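Local coordinates for glutamine amidotransferase domain-containing protein (Streptococcus mutans, PDB 3L7N), which probably acts as a class I glutamine amidotransferase, releasing ammonia from glutamine for transfer to an acceptor that is not known, at residues Lys152-Ala157 with Ile166-Pro171; Asp104-Pro109 with Gly144-Leu149; Asn115-Leu120 with Asp136-His141; Thr10-Gly15 with Gln177-Phe182. All coordinates share one frame; numbering follows the deposited sequence.

Interaction 1 (Lys152-Ala157 with Ile166-Pro171); sequences KAQVLA and IIKFGP
A153 sets its CB against both I167 and F169 at the open end of a beta hairpin. The hairpin pairs strand 154-158 with strand 166-170 and carries a beta bulge between V155 and A157. Q154 and K168 form a hydrogen-bonded pair: Q154 N lies 2.9 Å from K168 O, and K168 N returns a bond to Q154 O. L156 N then bonds to I166 O at 2.9 Å.

I167 has CG1 anti to its carbonyl carbon (chi1 -62°), which leaves CG2 anti to the backbone N. CG2 meets A153 CB at 3.7 Å. The same methyl sits over one face of the F169 ring, offset toward the rim. A153 CB also approaches F169 CD1 obliquely, at 3.9 Å.

V155 and I167 point to one face of the sheet; Q154, K168, A157 and I166 point to the opposite one. The K168 chain runs extended until a bend at chi4, and NZ is hydrogen-bonded to Y174 OH. The L156 and K168 side chains pass at a slant, with L156 CD1 3.8 Å from K168 CB. Beyond the bulge, I166 CD1 lies 4.1 Å from A157 CB.

Interaction 2 (Asp104-Pro109 with Gly144-Leu149); sequences DYLHSP and GDMPGL
M146 and L106 face each other as a hydrogen-bonded pair in a short antiparallel strand pair at the edge of the mixed sheet. L106 N bonds to M146 O at 3.0 Å, and M146 N bonds back to L106 O. S108 N bonds to G144 O at 3.0 Å, which extends the pairing past H107 and D145.

The M146 side chain covers much of the contact. Its CB leaves on the same face as the L106 side chain. CG sits between the backbone N and the carbonyl carbon (chi1 75°), and comes within 4.0 Å of L106 O. From CG on the chain is fully extended. SD reaches P109 CD at 4.1 Å, the two side chains crossing at about a right angle. CE ends 3.8 Å from L106 CD1 and also comes near H107 O.

The D145 side chain leaves to the side, with CB beside L106 O, and its end comes back toward Y105. Helix 92-100 meets it through Q95. The Y105 hydroxyl is hydrogen-bonded to S59 OG. The Y105 ring and the D145 carboxylate are turned 42° against each other. D145 OD2 lies at the edge of the Y105 ring, near its plane, 3.3 Å from CE1.

Interaction 3 (Asn115-Leu120 with Asp136-His141); sequences NYLISL and DLLVGH
S119 OG and D136 CG each stand anti to their own carbonyl carbon (chi1 -38° and -62°). Both side chains leave on the same face of the sheet, and these torsions bring OG and the carboxylate together there. S119 OG donates to D136 OD1 at 2.8 Å and meets it nearly along its C-O axis. I118, on the other face, has CG1 between the backbone N and the carbonyl carbon (chi1 55°). Its CG2 is left anti to the carbonyl carbon and packs against V139 CG2 at 3.5 Å, the two side chains crossing at about a right angle.

The backbones pair as antiparallel strands 115-120 and 136-143, joined by a long connection. Within the sheet, strand 115-120 lies between 136-143 and 154-158. Y116 pairs with V139 and I118 with L137, each through two N-H to O bonds. L117 CA also points its hydrogen at L137 O, a CA-H...O contact of 3.2 Å.

L117 and L138 cross at about a right angle, with L117 CG 3.6 Å from L138 CD1. N115 ND2 comes to 3.3 Å from G140 CA. The H141 ring comes in edge-on. Y116 O lies in the ring plane 3.2 Å from H141 CE1, and I118 CG2 lies in the same plane 3.5 Å from H141 NE2. H141 ND1 has a weak hydrogen bond to G114 O.

Interaction 4 (Thr10-Gly15 with Gln177-Phe182); sequences TFEAPG and QCHLEF
E181 OE2 takes the N-H of H179: ND1 bonds to it at 2.7 Å with an N-H...O angle of 153°, on the syn lone pair of the carboxylate. The carboxylate oxygen is tilted slightly out of the imidazole plane. Across the contact, a water 2.9 Å from A13 O also lies beside E181 OE2, modelled too close to it for that bridge to be more than doubtful.

The E181 chain is bent to make this reach. CG lies between the backbone N and the carbonyl carbon (chi1 84°), and a second turn at chi2 (-88°) places CD near the histidine. E181 CB and CG both pass 3.9 Å from P14 O. The backbone of E181 is also hydrogen-bonded to A16, just beyond G15. From the other loop, E12 OE1 approaches H179 CE1 obliquely at 4.4 Å. F182 backs the histidine: H179 CB stands over the centre of the F182 ring.

The two loops each lead from a strand into a helix and meet in the buried interior. H179 touches the strand-to-helix turn of C91, which has the look of a nucleophile elbow. This H-x-E arrangement is consistent with the Cys-His-Glu catalytic triad of class I glutamine amidotransferases.

The chain opens interaction 4 at 10-15, after strand 2-7. Interaction 2 opens at 104-109 and interaction 3 at 115-120. Interaction 3 closes first, at 136-141, and interaction 2 closes around it at 144-149. Interaction 1 then opens and closes in series, from 152-157 to 166-171. Interaction 4 closes last, at 177-182, and encloses the other three. None cross. Interactions 1, 2 and 3 belong to one mixed sheet. I167 packs on P147, joining interactions 1 and 2. A157 lies against S119, joining 1 and 3. G140 O probably accepts a hydrogen bond from H179 N, tying the sheet of interaction 3 to the probable active-site loop of interaction 4.

Interaction 1 (Lys152-Ala157 with Ile166-Pro171)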
loop_
_atom_site.group_PDB
_atom_site.type_symbol
_atom_site.label_atom_id
_atom_site.label_comp_id
_atom_site.label_asym_id
_atom_site.label_seq_id
_atom_site.Cartn_x
_atom_site.Cartn_y
_atom_site.Cartn_z
ATOM N N LYS A 152 -17.746 -7.783 3.570
ATOM C CA LYS A 152 -18.056 -7.351 2.215
ATOM C C LYS A 152 -16.792 -7.170 1.388
ATOM O O LYS A 152 -16.857 -6.818 0.210
ATOM C CB LYS A 152 -18.858 -6.048 2.237
ATOM C CG LYS A 152 -19.268 -5.597 3.631
ATOM C CD LYS A 152 -19.063 -4.101 3.809
ATOM C CE LYS A 152 -17.835 -3.810 4.656
ATOM N NZ LYS A 152 -17.792 -2.391 5.104
ATOM N N ALA A 153 -15.641 -7.408 2.007
ATOM C CA ALA A 153 -14.371 -7.261 1.297
ATOM C C ALA A 153 -13.956 -8.578 0.709
ATOM O O ALA A 153 -14.228 -9.629 1.297
ATOM C CB ALA A 153 -13.301 -6.720 2.216
ATOM N N GLN A 154 -13.308 -8.533 -0.466
ATOM C CA GLN A 154 -12.742 -9.757 -1.125
ATOM C C GLN A 154 -11.225 -9.752 -1.133
ATOM O O GLN A 154 -10.625 -8.724 -1.345
ATOM C CB GLN A 154 -13.230 -9.851 -2.539
ATOM C CG GLN A 154 -14.697 -10.134 -2.625
ATOM C CD GLN A 154 -15.299 -9.598 -3.864
ATOM O OE1 GLN A 154 -15.800 -8.483 -3.880
ATOM N NE2 GLN A 154 -15.219 -10.365 -4.940
ATOM N N VAL A 155 -10.607 -10.908 -0.908
ATOM C CA VAL A 155 -9.171 -11.059 -1.149
ATOM C C VAL A 155 -8.887 -11.387 -2.662
ATOM O O VAL A 155 -9.409 -12.407 -3.225
ATOM C CB VAL A 155 -8.565 -12.141 -0.265
ATOM C CG1 VAL A 155 -7.089 -12.300 -0.556
ATOM C CG2 VAL A 155 -8.827 -11.840 1.244
ATOM N N LEU A 156 -8.113 -10.525 -3.330
ATOM C CA LEU A 156 -7.786 -10.767 -4.687
ATOM C C LEU A 156 -6.398 -11.431 -4.860
ATOM O O LEU A 156 -6.110 -11.977 -5.914
ATOM C CB LEU A 156 -7.955 -9.510 -5.535
ATOM C CG LEU A 156 -9.231 -8.724 -5.227
ATOM C CD1 LEU A 156 -9.338 -7.466 -6.071
ATOM C CD2 LEU A 156 -10.452 -9.540 -5.397
ATOM N N ALA A 157 -5.601 -11.485 -3.807
ATOM C CA ALA A 157 -4.309 -12.098 -3.956
ATOM C C ALA A 157 -3.674 -12.411 -2.701
ATOM O O ALA A 157 -3.900 -11.726 -1.698
ATOM C CB ALA A 157 -3.439 -11.276 -4.755
ATOM N N ILE A 166 -3.894 -8.267 -1.679
ATOM C CA ILE A 166 -4.669 -7.282 -2.352
ATOM C C ILE A 166 -6.117 -7.530 -1.964
ATOM O O ILE A 166 -6.526 -8.706 -1.811
ATOM C CB ILE A 166 -4.572 -7.455 -3.786
ATOM C CG1 ILE A 166 -3.139 -7.215 -4.266
ATOM C CG2 ILE A 166 -5.513 -6.551 -4.473
ATOM C CD1 ILE A 166 -2.993 -7.352 -5.789
ATOM N N ILE A 167 -6.887 -6.445 -1.700
ATOM C CA ILE A 167 -8.261 -6.577 -1.169
ATOM C C ILE A 167 -9.143 -5.570 -1.853
ATOM O O ILE A 167 -8.716 -4.454 -2.100
ATOM C CB ILE A 167 -8.321 -6.364 0.345
ATOM C CG1 ILE A 167 -7.503 -7.391 1.067
ATOM C CG2 ILE A 167 -9.826 -6.338 0.868
ATOM C CD1 ILE A 167 -7.466 -7.139 2.580
ATOM N N LYS A 168 -10.344 -5.973 -2.232
ATOM C CA LYS A 168 -11.262 -5.060 -2.752
ATOM C C LYS A 168 -12.302 -4.842 -1.737
ATOM O O LYS A 168 -13.112 -5.768 -1.438
ATOM C CB LYS A 168 -11.872 -5.564 -3.983
ATOM C CG LYS A 168 -12.951 -4.635 -4.538
ATOM C CD LYS A 168 -13.626 -5.259 -5.762
ATOM C CE LYS A 168 -14.620 -4.350 -6.423
ATOM N NZ LYS A 168 -14.396 -4.406 -7.978
ATOM N N PHE A 169 -12.286 -3.625 -1.156
ATOM C CA PHE A 169 -13.251 -3.158 -0.159
ATOM C C PHE A 169 -14.499 -2.588 -0.797
ATOM O O PHE A 169 -15.549 -2.523 -0.160
ATOM C CB PHE A 169 -12.616 -2.068 0.698
ATOM C CG PHE A 169 -11.597 -2.570 1.649
ATOM C CD1 PHE A 169 -11.981 -3.114 2.876
ATOM C CD2 PHE A 169 -10.241 -2.513 1.334
ATOM C CE1 PHE A 169 -11.010 -3.627 3.791
ATOM C CE2 PHE A 169 -9.256 -3.010 2.234
ATOM C CZ PHE A 169 -9.650 -3.567 3.463
ATOM N N GLY A 170 -14.367 -2.071 -2.007
ATOM C CA GLY A 170 -15.459 -1.358 -2.623
ATOM C C GLY A 170 -15.254 -1.329 -4.107
ATOM O O GLY A 170 -14.246 -1.831 -4.591
ATOM N N PRO A 171 -16.246 -0.815 -4.852
ATOM C CA PRO A 171 -16.200 -0.889 -6.307
ATOM C C PRO A 171 -14.973 -0.225 -6.838
ATOM O O PRO A 171 -14.421 -0.650 -7.904
ATOM C CB PRO A 171 -17.421 -0.109 -6.743
ATOM C CG PRO A 171 -18.289 0.062 -5.471
ATOM C CD PRO A 171 -17.613 -0.609 -4.348
#

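Interaction 2 (Asp104-Pro109 with Gly144-Leu149)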
loop_
_atom_site.group_PDB
_atom_site.type_symbol
_atom_site.label_atom_id
_atom_site.label_comp_id
_atom_site.label_asym_id
_atom_site.label_seq_id
_atom_site.Cartn_x
_atom_site.Cartn_y
_atom_site.Cartn_z
ATOM N N ASP A 104 -10.580 -4.683 12.282
ATOM C CA ASP A 104 -9.289 -4.327 12.809
ATOM C C ASP A 104 -8.169 -5.200 12.350
ATOM O O ASP A 104 -8.361 -6.327 12.005
ATOM C CB ASP A 104 -9.283 -4.225 14.315
ATOM C CG ASP A 104 -8.158 -3.356 14.801
ATOM O OD1 ASP A 104 -7.287 -3.055 13.998
ATOM O OD2 ASP A 104 -8.122 -2.949 15.963
ATOM N N TYR A 105 -6.983 -4.634 12.357
ATOM C CA TYR A 105 -5.849 -5.134 11.636
ATOM C C TYR A 105 -5.219 -6.276 12.348
ATOM O O TYR A 105 -5.406 -6.428 13.505
ATOM C CB TYR A 105 -4.845 -4.000 11.404
ATOM C CG TYR A 105 -4.012 -3.626 12.586
ATOM C CD1 TYR A 105 -2.776 -4.166 12.772
ATOM C CD2 TYR A 105 -4.461 -2.737 13.509
ATOM C CE1 TYR A 105 -2.042 -3.838 13.812
ATOM C CE2 TYR A 105 -3.719 -2.425 14.552
ATOM C CZ TYR A 105 -2.510 -2.972 14.687
ATOM O OH TYR A 105 -1.761 -2.668 15.744
ATOM N N LEU A 106 -4.454 -7.082 11.642
ATOM C CA LEU A 106 -3.840 -8.291 12.276
ATOM C C LEU A 106 -2.316 -8.392 11.993
ATOM O O LEU A 106 -1.810 -7.727 11.113
ATOM C CB LEU A 106 -4.538 -9.571 11.773
ATOM C CG LEU A 106 -6.067 -9.679 11.864
ATOM C CD1 LEU A 106 -6.565 -10.744 10.918
ATOM C CD2 LEU A 106 -6.527 -9.971 13.339
ATOM N N HIS A 107 -1.623 -9.282 12.722
ATOM C CA HIS A 107 -0.261 -9.664 12.388
ATOM C C HIS A 107 -0.261 -10.698 11.277
ATOM O O HIS A 107 -1.181 -11.463 11.158
ATOM C CB HIS A 107 0.476 -10.216 13.625
ATOM C CG HIS A 107 0.507 -9.266 14.797
ATOM N ND1 HIS A 107 -0.059 -9.577 16.023
ATOM C CD2 HIS A 107 1.005 -8.002 14.921
ATOM C CE1 HIS A 107 0.100 -8.551 16.857
ATOM N NE2 HIS A 107 0.735 -7.582 16.212
ATOM N N SER A 108 0.784 -10.686 10.441
ATOM C CA SER A 108 0.879 -11.585 9.282
ATOM C C SER A 108 1.399 -12.940 9.767
ATOM O O SER A 108 2.214 -12.979 10.653
ATOM C CB SER A 108 1.836 -10.994 8.255
ATOM O OG SER A 108 1.745 -11.656 7.004
ATOM N N PRO A 109 0.866 -14.074 9.206
ATOM C CA PRO A 109 1.476 -15.389 9.499
ATOM C C PRO A 109 2.995 -15.300 9.431
ATOM O O PRO A 109 3.683 -15.592 10.410
ATOM C CB PRO A 109 0.948 -16.304 8.338
ATOM C CG PRO A 109 -0.251 -15.604 7.773
ATOM C CD PRO A 109 -0.396 -14.218 8.475
ATOM N N GLY A 144 4.989 -6.559 8.672
ATOM C CA GLY A 144 4.871 -7.510 9.733
ATOM C C GLY A 144 3.419 -7.754 10.031
ATOM O O GLY A 144 3.066 -8.789 10.599
ATOM N N ASP A 145 2.558 -6.805 9.605
ATOM C CA ASP A 145 1.110 -6.892 9.825
ATOM C C ASP A 145 0.352 -6.993 8.487
ATOM O O ASP A 145 0.970 -7.057 7.424
ATOM C CB ASP A 145 0.631 -5.700 10.599
ATOM C CG ASP A 145 1.051 -5.736 12.015
ATOM O OD1 ASP A 145 1.551 -6.773 12.474
ATOM O OD2 ASP A 145 0.912 -4.715 12.691
ATOM N N MET A 146 -0.974 -7.097 8.563
ATOM C CA MET A 146 -1.819 -7.150 7.373
ATOM C C MET A 146 -3.248 -6.621 7.706
ATOM O O MET A 146 -3.575 -6.393 8.866
ATOM C CB MET A 146 -1.903 -8.571 6.849
ATOM C CG MET A 146 -2.848 -9.539 7.736
ATOM S SD MET A 146 -2.946 -11.277 7.145
ATOM C CE MET A 146 -4.082 -11.910 8.326
ATOM N N PRO A 147 -4.076 -6.417 6.694
ATOM C CA PRO A 147 -5.334 -5.726 7.051
ATOM C C PRO A 147 -6.506 -6.671 7.559
ATOM O O PRO A 147 -6.625 -7.832 7.113
ATOM C CB PRO A 147 -5.723 -5.016 5.761
ATOM C CG PRO A 147 -4.881 -5.643 4.670
ATOM C CD PRO A 147 -3.664 -6.156 5.298
ATOM N N GLY A 148 -7.330 -6.155 8.493
ATOM C CA GLY A 148 -8.707 -6.678 8.728
ATOM C C GLY A 148 -9.491 -6.959 7.444
ATOM O O GLY A 148 -9.367 -6.249 6.463
ATOM N N LEU A 149 -10.273 -8.037 7.439
ATOM C CA LEU A 149 -11.179 -8.308 6.278
ATOM C C LEU A 149 -12.680 -8.258 6.695
ATOM O O LEU A 149 -13.195 -9.194 7.279
ATOM C CB LEU A 149 -10.836 -9.645 5.610
ATOM C CG LEU A 149 -11.579 -9.890 4.305
ATOM C CD1 LEU A 149 -10.899 -9.122 3.147
ATOM C CD2 LEU A 149 -11.714 -11.407 3.961
HETATM O O HOH W 1 -9.714 -9.162 10.619
#

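Interaction 3 (Asn115-Leu120 with Asp136-His141)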
loop_
_atom_site.group_PDB
_atom_site.type_symbol
_atom_site.label_atom_id
_atom_site.label_comp_id
_atom_site.label_asym_id
_atom_site.label_seq_id
_atom_site.Cartn_x
_atom_site.Cartn_y
_atom_site.Cartn_z
ATOM N N ASN A 115 11.347 -9.300 -2.507
ATOM C CA ASN A 115 10.493 -9.489 -3.661
ATOM C C ASN A 115 10.011 -10.927 -3.802
ATOM O O ASN A 115 10.793 -11.816 -4.070
ATOM C CB ASN A 115 11.178 -8.994 -4.943
ATOM C CG ASN A 115 11.595 -7.557 -4.850
ATOM O OD1 ASN A 115 12.762 -7.259 -4.843
ATOM N ND2 ASN A 115 10.621 -6.658 -4.723
ATOM N N TYR A 116 8.706 -11.141 -3.535
ATOM C CA TYR A 116 8.113 -12.485 -3.570
ATOM C C TYR A 116 6.882 -12.575 -4.473
ATOM O O TYR A 116 6.300 -11.554 -4.867
ATOM C CB TYR A 116 7.811 -12.976 -2.187
ATOM C CG TYR A 116 9.029 -13.105 -1.320
ATOM C CD1 TYR A 116 9.884 -14.209 -1.436
ATOM C CD2 TYR A 116 9.329 -12.145 -0.369
ATOM C CE1 TYR A 116 10.998 -14.330 -0.632
ATOM C CE2 TYR A 116 10.421 -12.280 0.472
ATOM C CZ TYR A 116 11.266 -13.357 0.322
ATOM O OH TYR A 116 12.393 -13.454 1.119
ATOM N N LEU A 117 6.569 -13.789 -4.907
ATOM C CA LEU A 117 5.369 -14.001 -5.665
ATOM C C LEU A 117 4.187 -13.682 -4.816
ATOM O O LEU A 117 4.157 -13.989 -3.635
ATOM C CB LEU A 117 5.268 -15.457 -6.162
ATOM C CG LEU A 117 6.036 -15.886 -7.420
ATOM C CD1 LEU A 117 6.156 -17.432 -7.431
ATOM C CD2 LEU A 117 5.366 -15.366 -8.749
ATOM N N ILE A 118 3.249 -12.997 -5.404
ATOM C CA ILE A 118 1.879 -13.032 -4.958
ATOM C C ILE A 118 1.131 -13.793 -6.049
ATOM O O ILE A 118 1.667 -13.947 -7.193
ATOM C CB ILE A 118 1.261 -11.556 -4.806
ATOM C CG1 ILE A 118 1.399 -10.785 -6.112
ATOM C CG2 ILE A 118 1.934 -10.788 -3.615
ATOM C CD1 ILE A 118 0.291 -9.902 -6.403
ATOM N N SER A 119 -0.092 -14.273 -5.712
ATOM C CA SER A 119 -0.866 -15.211 -6.560
ATOM C C SER A 119 -2.329 -14.832 -6.521
ATOM O O SER A 119 -2.924 -14.751 -5.429
ATOM C CB SER A 119 -0.723 -16.656 -6.017
ATOM O OG SER A 119 0.589 -16.923 -5.542
ATOM N N LEU A 120 -2.946 -14.654 -7.687
ATOM C CA LEU A 120 -4.350 -14.259 -7.709
ATOM C C LEU A 120 -5.259 -15.324 -7.113
ATOM O O LEU A 120 -5.124 -16.509 -7.388
ATOM C CB LEU A 120 -4.832 -13.893 -9.117
ATOM C CG LEU A 120 -4.027 -12.846 -9.863
ATOM C CD1 LEU A 120 -4.791 -12.287 -11.046
ATOM C CD2 LEU A 120 -3.665 -11.774 -8.934
ATOM N N ASP A 136 0.690 -15.512 -11.115
ATOM C CA ASP A 136 1.775 -15.294 -10.160
ATOM C C ASP A 136 2.731 -14.195 -10.672
ATOM O O ASP A 136 3.157 -14.208 -11.878
ATOM C CB ASP A 136 2.576 -16.590 -9.914
ATOM C CG ASP A 136 1.718 -17.718 -9.307
ATOM O OD1 ASP A 136 1.077 -17.511 -8.224
ATOM O OD2 ASP A 136 1.711 -18.820 -9.907
ATOM N N LEU A 137 3.089 -13.268 -9.758
ATOM C CA LEU A 137 3.886 -12.098 -10.094
ATOM C C LEU A 137 4.829 -11.803 -8.996
ATOM O O LEU A 137 4.463 -11.830 -7.844
ATOM C CB LEU A 137 2.992 -10.915 -10.297
ATOM C CG LEU A 137 3.634 -9.626 -10.790
ATOM C CD1 LEU A 137 4.417 -9.845 -12.144
ATOM C CD2 LEU A 137 2.541 -8.612 -10.954
ATOM N N LEU A 138 6.062 -11.524 -9.331
ATOM C CA LEU A 138 6.980 -11.107 -8.313
ATOM C C LEU A 138 6.782 -9.559 -7.970
ATOM O O LEU A 138 6.778 -8.686 -8.886
ATOM C CB LEU A 138 8.423 -11.450 -8.701
ATOM C CG LEU A 138 9.130 -12.228 -7.576
ATOM C CD1 LEU A 138 8.834 -13.703 -7.634
ATOM C CD2 LEU A 138 10.507 -12.032 -7.639
ATOM N N VAL A 139 6.448 -9.275 -6.700
ATOM C CA VAL A 139 6.214 -7.907 -6.251
ATOM C C VAL A 139 6.952 -7.658 -4.971
ATOM O O VAL A 139 7.483 -8.622 -4.337
ATOM C CB VAL A 139 4.658 -7.578 -6.038
ATOM C CG1 VAL A 139 3.861 -7.831 -7.310
ATOM C CG2 VAL A 139 4.083 -8.308 -4.816
ATOM N N GLY A 140 7.020 -6.383 -4.556
ATOM C CA GLY A 140 7.754 -6.014 -3.327
ATOM C C GLY A 140 6.948 -6.240 -2.037
ATOM O O GLY A 140 5.733 -6.257 -2.062
ATOM N N HIS A 141 7.640 -6.406 -0.922
ATOM C CA HIS A 141 6.983 -6.622 0.354
ATOM C C HIS A 141 7.790 -5.972 1.386
ATOM O O HIS A 141 9.019 -6.030 1.328
ATOM C CB HIS A 141 6.884 -8.141 0.691
ATOM C CG HIS A 141 6.062 -8.904 -0.263
ATOM N ND1 HIS A 141 6.568 -9.395 -1.448
ATOM C CD2 HIS A 141 4.743 -9.171 -0.277
ATOM C CE1 HIS A 141 5.589 -9.924 -2.159
ATOM N NE2 HIS A 141 4.466 -9.801 -1.469
#

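Interaction 4 (Thr10-Gly15 with Gln177-Phe182)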
loop_
_atom_site.group_PDB
_atom_site.type_symbol
_atom_site.label_atom_id
_atom_site.label_comp_id
_atom_site.label_asym_id
_atom_site.label_seq_id
_atom_site.Cartn_x
_atom_site.Cartn_y
_atom_site.Cartn_z
ATOM N N THR A 10 9.402 9.685 4.998
ATOM C CA THR A 10 10.306 9.993 3.817
ATOM C C THR A 10 10.640 8.702 3.101
ATOM O O THR A 10 10.608 8.649 1.876
ATOM C CB THR A 10 11.643 10.716 4.284
ATOM O OG1 THR A 10 12.231 9.983 5.323
ATOM C CG2 THR A 10 11.356 12.147 4.856
ATOM N N PHE A 11 10.753 7.601 3.867
ATOM C CA PHE A 11 10.982 6.268 3.269
ATOM C C PHE A 11 9.697 5.469 2.857
ATOM O O PHE A 11 9.790 4.322 2.377
ATOM C CB PHE A 11 11.841 5.417 4.162
ATOM C CG PHE A 11 11.399 5.390 5.568
ATOM C CD1 PHE A 11 10.520 4.350 6.040
ATOM C CD2 PHE A 11 11.881 6.348 6.485
ATOM C CE1 PHE A 11 10.102 4.286 7.420
ATOM C CE2 PHE A 11 11.490 6.312 7.889
ATOM C CZ PHE A 11 10.587 5.263 8.348
ATOM N N GLU A 12 8.540 6.044 3.043
ATOM C CA GLU A 12 7.347 5.446 2.538
ATOM C C GLU A 12 6.838 6.264 1.348
ATOM O O GLU A 12 5.752 6.963 1.434
ATOM C CB GLU A 12 6.336 5.406 3.615
ATOM C CG GLU A 12 6.840 4.793 4.831
ATOM C CD GLU A 12 6.802 3.322 4.763
ATOM O OE1 GLU A 12 6.325 2.785 3.696
ATOM O OE2 GLU A 12 7.172 2.664 5.796
ATOM N N ALA A 13 7.635 6.291 0.288
ATOM C CA ALA A 13 7.395 7.215 -0.828
ATOM C C ALA A 13 6.298 6.727 -1.760
ATOM O O ALA A 13 6.168 5.537 -1.992
ATOM C CB ALA A 13 8.665 7.395 -1.598
ATOM N N PRO A 14 5.615 7.643 -2.425
ATOM C CA PRO A 14 4.629 7.201 -3.381
ATOM C C PRO A 14 5.229 6.345 -4.566
ATOM O O PRO A 14 4.446 5.717 -5.365
ATOM C CB PRO A 14 4.057 8.512 -3.919
ATOM C CG PRO A 14 5.088 9.531 -3.635
ATOM C CD PRO A 14 5.837 9.098 -2.476
ATOM N N GLY A 15 6.560 6.377 -4.726
ATOM C CA GLY A 15 7.230 5.874 -5.981
ATOM C C GLY A 15 6.395 5.820 -7.285
ATOM O O GLY A 15 5.916 6.836 -7.787
ATOM N N GLN A 177 -1.413 -4.692 0.322
ATOM C CA GLN A 177 -0.516 -4.857 1.432
ATOM C C GLN A 177 0.944 -4.865 0.928
ATOM O O GLN A 177 1.878 -4.421 1.630
ATOM C CB GLN A 177 -0.838 -6.137 2.185
ATOM C CG GLN A 177 0.105 -6.450 3.354
ATOM C CD GLN A 177 0.244 -5.308 4.340
ATOM O OE1 GLN A 177 1.347 -4.732 4.499
ATOM N NE2 GLN A 177 -0.858 -4.990 5.060
ATOM N N CYS A 178 1.108 -5.302 -0.301
ATOM C CA CYS A 178 2.387 -5.436 -0.895
ATOM C C CYS A 178 2.757 -4.086 -1.699
ATOM O O CYS A 178 1.838 -3.201 -1.982
ATOM C CB CYS A 178 2.348 -6.663 -1.857
ATOM S SG CYS A 178 0.988 -6.622 -3.058
ATOM N N HIS A 179 4.022 -3.966 -2.108
ATOM C CA HIS A 179 4.485 -2.783 -2.771
ATOM C C HIS A 179 4.864 -3.079 -4.270
ATOM O O HIS A 179 5.933 -3.553 -4.538
ATOM C CB HIS A 179 5.715 -2.280 -2.041
ATOM C CG HIS A 179 5.460 -1.879 -0.620
ATOM N ND1 HIS A 179 5.098 -0.600 -0.261
ATOM C CD2 HIS A 179 5.601 -2.563 0.541
ATOM C CE1 HIS A 179 5.001 -0.522 1.059
ATOM N NE2 HIS A 179 5.303 -1.695 1.570
ATOM N N LEU A 180 4.036 -2.718 -5.206
ATOM C CA LEU A 180 4.445 -2.797 -6.608
ATOM C C LEU A 180 5.137 -1.514 -7.072
ATOM O O LEU A 180 5.604 -1.424 -8.230
ATOM C CB LEU A 180 3.248 -3.031 -7.492
ATOM C CG LEU A 180 2.633 -4.406 -7.426
ATOM C CD1 LEU A 180 2.048 -4.710 -6.044
ATOM C CD2 LEU A 180 1.555 -4.542 -8.528
ATOM N N GLU A 181 5.156 -0.513 -6.197
ATOM C CA GLU A 181 5.550 0.850 -6.548
ATOM C C GLU A 181 7.075 1.046 -6.349
ATOM O O GLU A 181 7.616 2.156 -6.606
ATOM C CB GLU A 181 4.769 1.873 -5.653
ATOM C CG GLU A 181 5.408 2.129 -4.266
ATOM C CD GLU A 181 4.951 1.176 -3.202
ATOM O OE1 GLU A 181 4.084 0.289 -3.471
ATOM O OE2 GLU A 181 5.449 1.304 -2.078
ATOM N N PHE A 182 7.750 0.001 -5.832
ATOM C CA PHE A 182 9.169 0.089 -5.501
ATOM C C PHE A 182 10.050 0.441 -6.742
ATOM O O PHE A 182 9.647 0.213 -7.939
ATOM C CB PHE A 182 9.644 -1.210 -4.879
ATOM C CG PHE A 182 9.338 -1.338 -3.412
ATOM C CD1 PHE A 182 8.773 -0.264 -2.698
ATOM C CD2 PHE A 182 9.679 -2.550 -2.704
ATOM C CE1 PHE A 182 8.519 -0.369 -1.296
ATOM C CE2 PHE A 182 9.432 -2.691 -1.311
ATOM C CZ PHE A 182 8.850 -1.600 -0.584
HETATM O O HOH W 2 6.579 3.014 -0.696
#